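Citrate lyase, subunit 1 (Methanosaeta concilii, PDB 6HXI) is a subunit of ATP citrate lyase, which probably uses ATP and coenzyme A to cleave citrate into acetyl-CoA and oxaloacetate. Local coordinates at residues T193-P202 with P212-E223. Residues are numbered along the deposited sequence; the frame is centred on the assembly and turned at random.
Sequences TGFAYVEINP and PLDMVAKLDDAE
Leu219 sets one methyl, CD2, almost over the centre of the Phe195 ring, 3.6 Å from the centroid and 10° off the ring normal. This is a CH-pi contact. Ala217 CB instead lies at the ring edge, 3.6 Å from Phe195 CE2. The ring of Phe189, in helix 173-192, also meets this phenyl group. Val198, Ile200, Met215 and Ala217 share one face of the sheet. There Val198 CG2 touches Met215 CE, the end of an extended chain. Ile200 CG2 lies against Pro212 CB, and the Ile200 side chain also packs on Phe182 and Leu186 of the same helix. The two strands form an antiparallel beta hairpin in the ATP-grasp region. In the sheet, strand 209-220 lies next to strand 3-6, and strand 195-206 next to strand 118-125. Helix 173-192 packs on the apolar face. A classic beta bulge interrupts the pairing. Ala196 N and Tyr197 N both donate to Lys218 O, from the same face of its carbonyl plane; the Ala196 bond is the shorter and straighter (2.8 Å, 174°). The other face carries Tyr197, Glu199, Val216 and Lys218. With CG anti to the backbone N (chi1 -176°), the Tyr197 ring leans along its strand toward Glu199. Tyr197 CE2, at the ring edge, meets Val216 CG1 at 3.8 Å. Tyr197 OH donates to Glu199 OE1 at 2.8 Å, on the anti side of the carboxylate, which ties the two side chains together beside Val216. Near the turn, a cis peptide bond precedes Pro202, whose O accepts from Leu213 N at 2.8 Å. Pro202 CD packs beside Asp214 OD2, while Asp214 OD1 forms a salt bridge with Lys59. At the other end, the Glu223 side chain lies against Gly194 CA, with CG and CD both at 3.6 Å.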
loop_
_atom_site.group_PDB
_atom_site.type_symbol
_atom_site.label_atom_id
_atom_site.label_comp_id
_atom_site.label_asym_id
_atom_site.label_seq_id
_atom_site.Cartn_x
_atom_site.Cartn_y
_atom_site.Cartn_z
ATOM N N THR C 193 55.830 5.477 22.054
ATOM C CA THR C 193 55.065 5.973 23.203
ATOM C C THR C 193 54.719 7.493 23.109
ATOM O O THR C 193 54.149 8.047 24.054
ATOM C CB THR C 193 55.761 5.580 24.513
ATOM O OG1 THR C 193 56.369 4.311 24.318
ATOM C CG2 THR C 193 54.795 5.464 25.694
ATOM N N GLY C 194 54.987 8.118 21.966
ATOM C CA GLY C 194 54.604 9.503 21.703
ATOM C C GLY C 194 55.287 10.589 22.506
ATOM O O GLY C 194 54.660 11.584 22.874
ATOM N N PHE C 195 56.586 10.409 22.753
ATOM C CA PHE C 195 57.402 11.373 23.472
ATOM C C PHE C 195 57.843 12.464 22.534
ATOM O O PHE C 195 58.019 12.221 21.340
ATOM C CB PHE C 195 58.648 10.697 24.076
ATOM C CG PHE C 195 58.400 9.926 25.347
ATOM C CD1 PHE C 195 58.010 8.592 25.306
ATOM C CD2 PHE C 195 58.562 10.532 26.584
ATOM C CE1 PHE C 195 57.777 7.881 26.484
ATOM C CE2 PHE C 195 58.313 9.826 27.758
ATOM C CZ PHE C 195 57.929 8.501 27.699
ATOM N N ALA C 196 58.025 13.661 23.072
ATOM C CA ALA C 196 58.519 14.808 22.333
ATOM C C ALA C 196 59.950 15.124 22.858
ATOM O O ALA C 196 60.728 15.802 22.192
ATOM C CB ALA C 196 57.590 15.996 22.550
ATOM N N TYR C 197 60.268 14.613 24.062
ATOM C CA TYR C 197 61.535 14.770 24.766
ATOM C C TYR C 197 61.701 13.736 25.889
ATOM O O TYR C 197 60.770 13.478 26.645
ATOM C CB TYR C 197 61.649 16.190 25.346
ATOM C CG TYR C 197 62.977 16.464 26.015
ATOM C CD1 TYR C 197 64.121 16.710 25.264
ATOM C CD2 TYR C 197 63.092 16.476 27.403
ATOM C CE1 TYR C 197 65.357 16.916 25.872
ATOM C CE2 TYR C 197 64.323 16.708 28.027
ATOM C CZ TYR C 197 65.455 16.927 27.257
ATOM O OH TYR C 197 66.680 17.159 27.848
ATOM N N VAL C 198 62.910 13.184 26.009
ATOM C CA VAL C 198 63.310 12.251 27.070
ATOM C C VAL C 198 64.745 12.546 27.467
ATOM O O VAL C 198 65.594 12.761 26.601
ATOM C CB VAL C 198 63.029 10.736 26.785
ATOM C CG1 VAL C 198 63.915 10.176 25.668
ATOM C CG2 VAL C 198 63.189 9.902 28.042
ATOM N N GLU C 199 65.008 12.591 28.771
ATOM C CA GLU C 199 66.340 12.833 29.298
ATOM C C GLU C 199 66.592 11.969 30.523
ATOM O O GLU C 199 65.858 12.066 31.508
ATOM C CB GLU C 199 66.516 14.308 29.649
ATOM C CG GLU C 199 67.900 14.678 30.154
ATOM C CD GLU C 199 67.889 15.923 31.011
ATOM O OE1 GLU C 199 67.704 17.027 30.449
ATOM O OE2 GLU C 199 68.015 15.790 32.250
ATOM N N ILE C 200 67.632 11.124 30.451
ATOM C CA ILE C 200 68.077 10.295 31.556
ATOM C C ILE C 200 69.462 10.829 31.903
ATOM O O ILE C 200 70.449 10.561 31.202
ATOM C CB ILE C 200 68.021 8.766 31.310
ATOM C CG1 ILE C 200 66.627 8.345 30.769
ATOM C CG2 ILE C 200 68.341 8.039 32.622
ATOM C CD1 ILE C 200 66.610 7.048 30.036
ATOM N N ASN C 201 69.482 11.682 32.941
ATOM C CA ASN C 201 70.654 12.388 33.407
ATOM C C ASN C 201 70.765 12.322 34.934
ATOM O O ASN C 201 70.240 13.193 35.639
ATOM C CB ASN C 201 70.636 13.845 32.902
ATOM C CG ASN C 201 71.916 14.615 33.129
ATOM O OD1 ASN C 201 73.025 14.067 33.102
ATOM N ND2 ASN C 201 71.790 15.925 33.280
ATOM N N PRO C 202 71.429 11.282 35.470
ATOM C CA PRO C 202 72.159 10.215 34.771
ATOM C C PRO C 202 71.484 8.822 34.766
ATOM O O PRO C 202 70.458 8.603 35.414
ATOM C CB PRO C 202 73.479 10.187 35.561
ATOM C CG PRO C 202 73.082 10.608 37.000
ATOM C CD PRO C 202 71.675 11.199 36.920
ATOM N N PRO C 212 67.834 3.861 35.434
ATOM C CA PRO C 212 67.731 5.333 35.294
ATOM C C PRO C 212 67.745 6.020 36.670
ATOM O O PRO C 212 66.973 5.614 37.544
ATOM C CB PRO C 212 66.368 5.513 34.618
ATOM C CG PRO C 212 65.559 4.354 35.094
ATOM C CD PRO C 212 66.506 3.215 35.336
ATOM N N LEU C 213 68.579 7.059 36.873
ATOM C CA LEU C 213 68.622 7.733 38.175
ATOM C C LEU C 213 67.753 8.980 38.242
ATOM O O LEU C 213 67.064 9.197 39.239
ATOM C CB LEU C 213 70.058 8.030 38.632
ATOM C CG LEU C 213 70.981 6.806 38.865
ATOM C CD1 LEU C 213 72.384 7.247 39.263
ATOM C CD2 LEU C 213 70.390 5.834 39.884
ATOM N N ASP C 214 67.780 9.797 37.195
ATOM C CA ASP C 214 66.957 11.003 37.102
ATOM C C ASP C 214 66.357 11.046 35.720
ATOM O O ASP C 214 67.017 10.653 34.756
ATOM C CB ASP C 214 67.752 12.274 37.426
ATOM C CG ASP C 214 68.080 12.415 38.907
ATOM O OD1 ASP C 214 67.226 12.938 39.663
ATOM O OD2 ASP C 214 69.190 12.015 39.307
ATOM N N MET C 215 65.085 11.458 35.631
ATOM C CA MET C 215 64.337 11.485 34.383
ATOM C C MET C 215 63.493 12.759 34.201
ATOM O O MET C 215 62.875 13.265 35.146
ATOM C CB MET C 215 63.461 10.225 34.277
ATOM C CG MET C 215 63.194 9.790 32.862
ATOM S SD MET C 215 62.562 8.106 32.789
ATOM C CE MET C 215 62.146 8.004 31.077
ATOM N N VAL C 216 63.516 13.284 32.975
ATOM C CA VAL C 216 62.781 14.472 32.530
ATOM C C VAL C 216 62.154 14.044 31.222
ATOM O O VAL C 216 62.846 13.485 30.364
ATOM C CB VAL C 216 63.707 15.713 32.363
ATOM C CG1 VAL C 216 63.022 16.837 31.588
ATOM C CG2 VAL C 216 64.206 16.213 33.719
ATOM N N ALA C 217 60.841 14.236 31.089
ATOM C CA ALA C 217 60.151 13.815 29.875
ATOM C C ALA C 217 59.013 14.705 29.514
ATOM O O ALA C 217 58.373 15.293 30.392
ATOM C CB ALA C 217 59.675 12.365 29.991
ATOM N N LYS C 218 58.762 14.810 28.191
ATOM C CA LYS C 218 57.654 15.558 27.594
ATOM C C LYS C 218 56.945 14.644 26.613
ATOM O O LYS C 218 57.596 13.951 25.826
ATOM C CB LYS C 218 58.160 16.802 26.851
ATOM C CG LYS C 218 58.465 18.005 27.730
ATOM C CD LYS C 218 59.007 19.135 26.879
ATOM C CE LYS C 218 59.071 20.442 27.621
ATOM N NZ LYS C 218 59.359 21.545 26.670
ATOM N N LEU C 219 55.610 14.628 26.652
ATOM C CA LEU C 219 54.810 13.835 25.716
ATOM C C LEU C 219 54.143 14.791 24.745
ATOM O O LEU C 219 53.772 15.897 25.143
ATOM C CB LEU C 219 53.750 13.008 26.442
ATOM C CG LEU C 219 54.219 11.923 27.402
ATOM C CD1 LEU C 219 53.058 11.387 28.221
ATOM C CD2 LEU C 219 54.893 10.778 26.657
ATOM N N ASP C 220 54.033 14.395 23.456
ATOM C CA ASP C 220 53.303 15.185 22.476
ATOM C C ASP C 220 51.835 14.851 22.776
ATOM O O ASP C 220 51.410 13.715 22.511
ATOM C CB ASP C 220 53.673 14.758 21.051
ATOM C CG ASP C 220 52.749 15.303 19.969
ATOM O OD1 ASP C 220 52.102 16.355 20.202
ATOM O OD2 ASP C 220 52.686 14.695 18.886
ATOM N N ASP C 221 51.079 15.812 23.370
ATOM C CA ASP C 221 49.700 15.577 23.826
ATOM C C ASP C 221 48.734 15.139 22.679
ATOM O O ASP C 221 47.733 14.467 22.958
ATOM C CB ASP C 221 49.152 16.766 24.660
ATOM C CG ASP C 221 48.580 17.976 23.947
ATOM O OD1 ASP C 221 48.811 18.119 22.729
ATOM O OD2 ASP C 221 47.899 18.791 24.615
ATOM N N ALA C 222 49.089 15.458 21.405
ATOM C CA ALA C 222 48.350 15.083 20.179
ATOM C C ALA C 222 48.328 13.556 19.947
ATOM O O ALA C 222 47.506 13.068 19.177
ATOM C CB ALA C 222 48.954 15.779 18.970
ATOM N N GLU C 223 49.236 12.819 20.610
ATOM C CA GLU C 223 49.400 11.355 20.537
ATOM C C GLU C 223 48.355 10.567 21.345
ATOM O O GLU C 223 48.242 9.349 21.156
ATOM C CB GLU C 223 50.816 10.961 21.016
ATOM C CG GLU C 223 51.915 11.305 20.033
ATOM C CD GLU C 223 52.317 10.201 19.075
ATOM O OE1 GLU C 223 53.307 10.406 18.335
ATOM O OE2 GLU C 223 51.674 9.127 19.081
#